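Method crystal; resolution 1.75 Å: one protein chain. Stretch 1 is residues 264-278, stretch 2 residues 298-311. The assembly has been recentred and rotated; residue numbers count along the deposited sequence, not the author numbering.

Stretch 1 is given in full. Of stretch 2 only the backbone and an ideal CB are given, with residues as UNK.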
# COMPACT_ATOMS: atom_id res chain seq x y z
N ASP B 264 -19.00 -13.32 9.25
CA ASP B 264 -20.37 -12.80 9.42
C ASP B 264 -20.38 -11.36 8.89
O ASP B 264 -20.25 -10.41 9.66
CB ASP B 264 -20.82 -12.92 10.87
CG ASP B 264 -22.30 -12.63 11.06
OD1 ASP B 264 -22.94 -12.10 10.12
OD2 ASP B 264 -22.80 -12.91 12.14
N PRO B 265 -20.34 -11.18 7.55
CA PRO B 265 -20.13 -9.87 6.95
C PRO B 265 -21.27 -8.91 7.34
O PRO B 265 -21.08 -7.71 7.46
CB PRO B 265 -20.11 -10.15 5.44
CG PRO B 265 -20.88 -11.45 5.27
CD PRO B 265 -20.55 -12.22 6.53
N GLY B 266 -22.46 -9.46 7.53
CA GLY B 266 -23.58 -8.64 8.01
C GLY B 266 -23.28 -7.98 9.35
O GLY B 266 -23.51 -6.80 9.54
N ALA B 267 -22.85 -8.80 10.29
CA ALA B 267 -22.51 -8.40 11.64
C ALA B 267 -21.33 -7.44 11.62
O ALA B 267 -21.31 -6.50 12.36
CB ALA B 267 -22.19 -9.61 12.48
N ALA B 268 -20.37 -7.67 10.73
CA ALA B 268 -19.21 -6.78 10.67
C ALA B 268 -19.60 -5.42 10.09
O ALA B 268 -19.08 -4.40 10.52
CB ALA B 268 -18.13 -7.41 9.84
N VAL B 269 -20.44 -5.44 9.05
CA VAL B 269 -20.92 -4.21 8.45
C VAL B 269 -21.71 -3.42 9.50
O VAL B 269 -21.52 -2.25 9.65
CB VAL B 269 -21.80 -4.46 7.23
CG1 VAL B 269 -22.49 -3.18 6.78
CG2 VAL B 269 -21.03 -5.10 6.07
N THR B 270 -22.63 -4.10 10.16
CA THR B 270 -23.44 -3.48 11.23
C THR B 270 -22.55 -2.84 12.29
O THR B 270 -22.75 -1.67 12.60
CB THR B 270 -24.42 -4.48 11.84
OG1 THR B 270 -25.26 -4.92 10.77
CG2 THR B 270 -25.22 -3.87 12.98
N ALA B 271 -21.53 -3.56 12.77
CA ALA B 271 -20.70 -3.07 13.82
C ALA B 271 -19.88 -1.89 13.33
O ALA B 271 -19.72 -0.91 14.02
CB ALA B 271 -19.79 -4.15 14.36
N CYS B 272 -19.36 -2.02 12.11
CA CYS B 272 -18.56 -1.00 11.53
C CYS B 272 -19.36 0.30 11.35
O CYS B 272 -18.89 1.37 11.71
CB CYS B 272 -18.04 -1.48 10.19
SG CYS B 272 -16.65 -0.47 9.64
N ALA B 273 -20.57 0.19 10.80
CA ALA B 273 -21.45 1.33 10.52
C ALA B 273 -21.84 1.99 11.84
O ALA B 273 -21.78 3.19 12.00
CB ALA B 273 -22.65 0.90 9.74
N ARG B 274 -22.18 1.17 12.84
CA ARG B 274 -22.64 1.77 14.12
C ARG B 274 -21.51 2.55 14.78
O ARG B 274 -21.73 3.66 15.29
CB ARG B 274 -23.16 0.69 15.07
CG ARG B 274 -24.53 0.23 14.66
CD ARG B 274 -25.23 -0.58 15.75
NE ARG B 274 -26.43 -1.15 15.17
CZ ARG B 274 -27.54 -0.48 14.86
NH1 ARG B 274 -27.76 0.75 15.28
NH2 ARG B 274 -28.46 -1.08 14.13
N ARG B 275 -20.28 2.01 14.70
CA ARG B 275 -19.13 2.68 15.19
C ARG B 275 -18.91 3.97 14.39
O ARG B 275 -18.66 4.99 14.99
CB ARG B 275 -17.86 1.82 15.15
CG ARG B 275 -16.68 2.39 15.94
CD ARG B 275 -15.54 1.38 16.09
NE ARG B 275 -15.13 1.15 17.48
CZ ARG B 275 -15.67 0.24 18.31
NH1 ARG B 275 -16.65 -0.55 17.91
NH2 ARG B 275 -15.22 0.12 19.55
N ALA B 276 -19.00 3.91 13.06
CA ALA B 276 -18.78 5.09 12.23
C ALA B 276 -19.81 6.18 12.59
O ALA B 276 -19.51 7.39 12.69
CB ALA B 276 -18.82 4.73 10.78
N LEU B 277 -21.05 5.77 12.78
CA LEU B 277 -22.10 6.74 13.10
C LEU B 277 -21.87 7.34 14.49
O LEU B 277 -21.91 8.58 14.66
CB LEU B 277 -23.44 6.04 12.98
CG LEU B 277 -23.92 5.75 11.56
CD1 LEU B 277 -25.07 4.76 11.60
CD2 LEU B 277 -24.35 7.01 10.82
N ARG B 278 -21.58 6.49 15.48
CA ARG B 278 -21.23 6.99 16.82
C ARG B 278 -20.10 8.02 16.72
O ARG B 278 -20.22 9.17 17.21
CB ARG B 278 -20.88 5.81 17.74
CG ARG B 278 -20.27 6.22 19.07
CD ARG B 278 -20.35 5.14 20.15
NE ARG B 278 -20.23 3.79 19.62
CZ ARG B 278 -19.10 3.06 19.60
NH1 ARG B 278 -17.96 3.59 20.03
NH2 ARG B 278 -19.13 1.82 19.16
N UNK B 298 -21.90 -13.06 -1.30
CA UNK B 298 -22.69 -13.25 -0.09
C UNK B 298 -22.47 -12.05 0.83
O UNK B 298 -23.39 -11.60 1.48
CB UNK B 298 -22.32 -14.56 0.61
N UNK B 299 -21.23 -11.57 0.87
CA UNK B 299 -20.87 -10.48 1.73
C UNK B 299 -21.59 -9.22 1.27
O UNK B 299 -21.99 -8.43 2.08
CB UNK B 299 -19.35 -10.28 1.75
N UNK B 300 -21.70 -9.03 -0.04
CA UNK B 300 -22.43 -7.94 -0.62
C UNK B 300 -23.89 -7.98 -0.25
O UNK B 300 -24.53 -6.94 0.02
CB UNK B 300 -22.27 -7.95 -2.14
N UNK B 301 -24.48 -9.18 -0.31
CA UNK B 301 -25.87 -9.32 0.02
C UNK B 301 -26.08 -9.02 1.51
O UNK B 301 -27.06 -8.40 1.83
CB UNK B 301 -26.36 -10.72 -0.34
N UNK B 302 -25.18 -9.51 2.35
CA UNK B 302 -25.23 -9.34 3.75
C UNK B 302 -25.10 -7.85 4.07
O UNK B 302 -25.74 -7.33 4.97
CB UNK B 302 -24.14 -10.17 4.43
N UNK B 303 -24.22 -7.16 3.33
CA UNK B 303 -24.00 -5.74 3.53
C UNK B 303 -25.29 -4.97 3.26
O UNK B 303 -25.68 -4.11 4.08
CB UNK B 303 -22.87 -5.24 2.63
N UNK B 304 -25.95 -5.31 2.14
CA UNK B 304 -27.17 -4.70 1.77
C UNK B 304 -28.23 -4.96 2.86
O UNK B 304 -28.92 -4.03 3.25
CB UNK B 304 -27.62 -5.22 0.40
N UNK B 305 -28.35 -6.21 3.30
CA UNK B 305 -29.35 -6.53 4.37
C UNK B 305 -29.05 -5.74 5.65
O UNK B 305 -29.94 -5.24 6.32
CB UNK B 305 -29.35 -8.03 4.68
N UNK B 306 -27.77 -5.66 6.02
CA UNK B 306 -27.33 -4.97 7.23
C UNK B 306 -27.71 -3.48 7.16
O UNK B 306 -28.20 -2.93 8.12
CB UNK B 306 -25.82 -5.13 7.42
N UNK B 307 -27.44 -2.82 6.03
CA UNK B 307 -27.73 -1.41 5.90
C UNK B 307 -29.23 -1.16 5.78
O UNK B 307 -29.71 -0.16 6.26
CB UNK B 307 -27.00 -0.83 4.69
N UNK B 308 -29.94 -2.09 5.15
CA UNK B 308 -31.35 -1.94 4.92
C UNK B 308 -32.05 -1.93 6.27
O UNK B 308 -33.13 -1.41 6.39
CB UNK B 308 -31.89 -3.05 4.02
N UNK B 309 -31.41 -2.52 7.27
CA UNK B 309 -31.98 -2.52 8.65
C UNK B 309 -31.50 -1.31 9.48
O UNK B 309 -32.16 -0.88 10.42
CB UNK B 309 -31.60 -3.81 9.37
N UNK B 310 -30.31 -0.84 9.19
CA UNK B 310 -29.61 0.10 9.99
C UNK B 310 -30.02 1.53 9.66
O UNK B 310 -30.07 2.34 10.57
CB UNK B 310 -28.10 -0.09 9.81
N UNK B 311 -30.24 1.85 8.38
CA UNK B 311 -30.50 3.24 8.00
C UNK B 311 -31.94 3.39 7.53
O UNK B 311 -32.62 2.41 7.22
CB UNK B 311 -29.53 3.70 6.91

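The axes of the two helices approach to 8.0 Å, their N-to-C directions 44° apart. Their backbones start closest, near Pro265 and Gly266, so small side chains should suit the first turns of stretch 2 and longer ones the end.

At position 298 the CB points sideways with nothing of stretch 1 nearby; many residues would do, and the deposited one is Ala298.

Position 299 also points sideways, but its ideal CB already lies 3.8 Å from Pro265 CB. A small apolar group suits this spot. It is Ala299, whose CB packs 3.7 Å from Pro265 CB.

Positions 300 and 301 meet nothing of stretch 1, and helical angles leave the choice wide: Gly300 and Arg301.

Position 302 points toward stretch 1, and its ideal CB is 3.6 Å from both Gly266 N and Pro265 CG. Little space remains beyond that carbon, so alanine or glycine is the natural reading. Ala302 is found, its methyl against the proline ring and the glycine backbone.

Position 303 points sideways, with its ideal CB 3.9 Å from Val269 CG2. Aliphatic carbon is wanted at the root, while the tip is free to be apolar or polar. Glu303 sets its CB 4.0 Å from Val269 CG2, and its carboxylate is hydrogen-bonded elsewhere in the structure.

Positions 304 and 305 touch nothing of stretch 1; they are His304 and Glu305.

Position 306 points toward stretch 1, its ideal CB hemmed in by Thr270 OG1 at 3.4 Å, Gly266 O at 3.6 Å and Val269 CG1 at 3.9 Å. Again a small residue fits. Ala306 puts its methyl there, and its backbone O takes a hydrogen bond from a water that also donates to Thr270 OG1. That hydroxyl in turn donates to Gly266 O, 2.8 Å from Thr270 OG1.

Position 307 starts sideways, its ideal CB 5.5 Å from Val269 CG1, leaving room for a medium or large apolar chain. Leu307 fills it, CG reaching 4.4 Å from Val269 CG1.

Neither position 308 nor 309 reaches stretch 1, though 309 points toward it: Ala308 and Ala309.

Position 310 points toward stretch 1 where Ala273 and Leu277 offer an apolar surface beside the Arg274 guanidinium. Leucine, isoleucine or methionine could bridge the wider gap. Leu310 (chi1 t, chi2 p) brings CD2 to 3.3 Å from Ala273 CB and 4.0 Å from Leu277 CD1. It has the largest covered area of any residue in either stretch.

Position 311 leaves helical phi/psi and points sideways, without contact to stretch 1: Val311.

Stretch 2 298-311: AAGRAEHEALAALV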
# COMPACT_ATOMS: atom_id res chain seq x y z
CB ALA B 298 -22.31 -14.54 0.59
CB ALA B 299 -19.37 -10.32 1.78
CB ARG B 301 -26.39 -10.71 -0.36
CG ARG B 301 -26.56 -10.87 -1.87
CD ARG B 301 -27.00 -12.26 -2.32
NE ARG B 301 -26.09 -13.33 -1.91
CZ ARG B 301 -25.04 -13.79 -2.59
NH1 ARG B 301 -24.62 -13.21 -3.71
NH2 ARG B 301 -24.39 -14.84 -2.13
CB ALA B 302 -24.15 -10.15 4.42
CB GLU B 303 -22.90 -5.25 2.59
CG GLU B 303 -22.79 -3.75 2.54
CD GLU B 303 -21.94 -3.31 1.34
OE1 GLU B 303 -21.93 -4.03 0.31
OE2 GLU B 303 -21.25 -2.32 1.46
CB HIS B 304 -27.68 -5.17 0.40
CG HIS B 304 -28.93 -4.45 0.03
ND1 HIS B 304 -28.91 -3.20 -0.58
CD2 HIS B 304 -30.23 -4.73 0.28
CE1 HIS B 304 -30.15 -2.78 -0.75
NE2 HIS B 304 -30.97 -3.70 -0.22
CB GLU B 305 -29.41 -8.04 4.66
CG GLU B 305 -30.07 -8.84 3.55
CD GLU B 305 -31.41 -8.26 3.08
OE1 GLU B 305 -31.43 -7.54 2.04
OE2 GLU B 305 -32.42 -8.51 3.77
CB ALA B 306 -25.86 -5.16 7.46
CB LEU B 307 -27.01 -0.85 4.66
CG LEU B 307 -25.53 -0.62 4.90
CD1 LEU B 307 -24.85 -0.28 3.59
CD2 LEU B 307 -25.32 0.48 5.94
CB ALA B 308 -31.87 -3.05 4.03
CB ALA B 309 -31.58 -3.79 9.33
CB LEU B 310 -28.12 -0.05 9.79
CG LEU B 310 -27.29 0.86 10.68
CD1 LEU B 310 -27.16 0.26 12.05
CD2 LEU B 310 -25.94 1.16 10.10
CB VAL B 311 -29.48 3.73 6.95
CG1 VAL B 311 -28.06 3.64 7.50
CG2 VAL B 311 -29.62 2.98 5.65
O HOH W 1 -27.99 -3.77 10.46
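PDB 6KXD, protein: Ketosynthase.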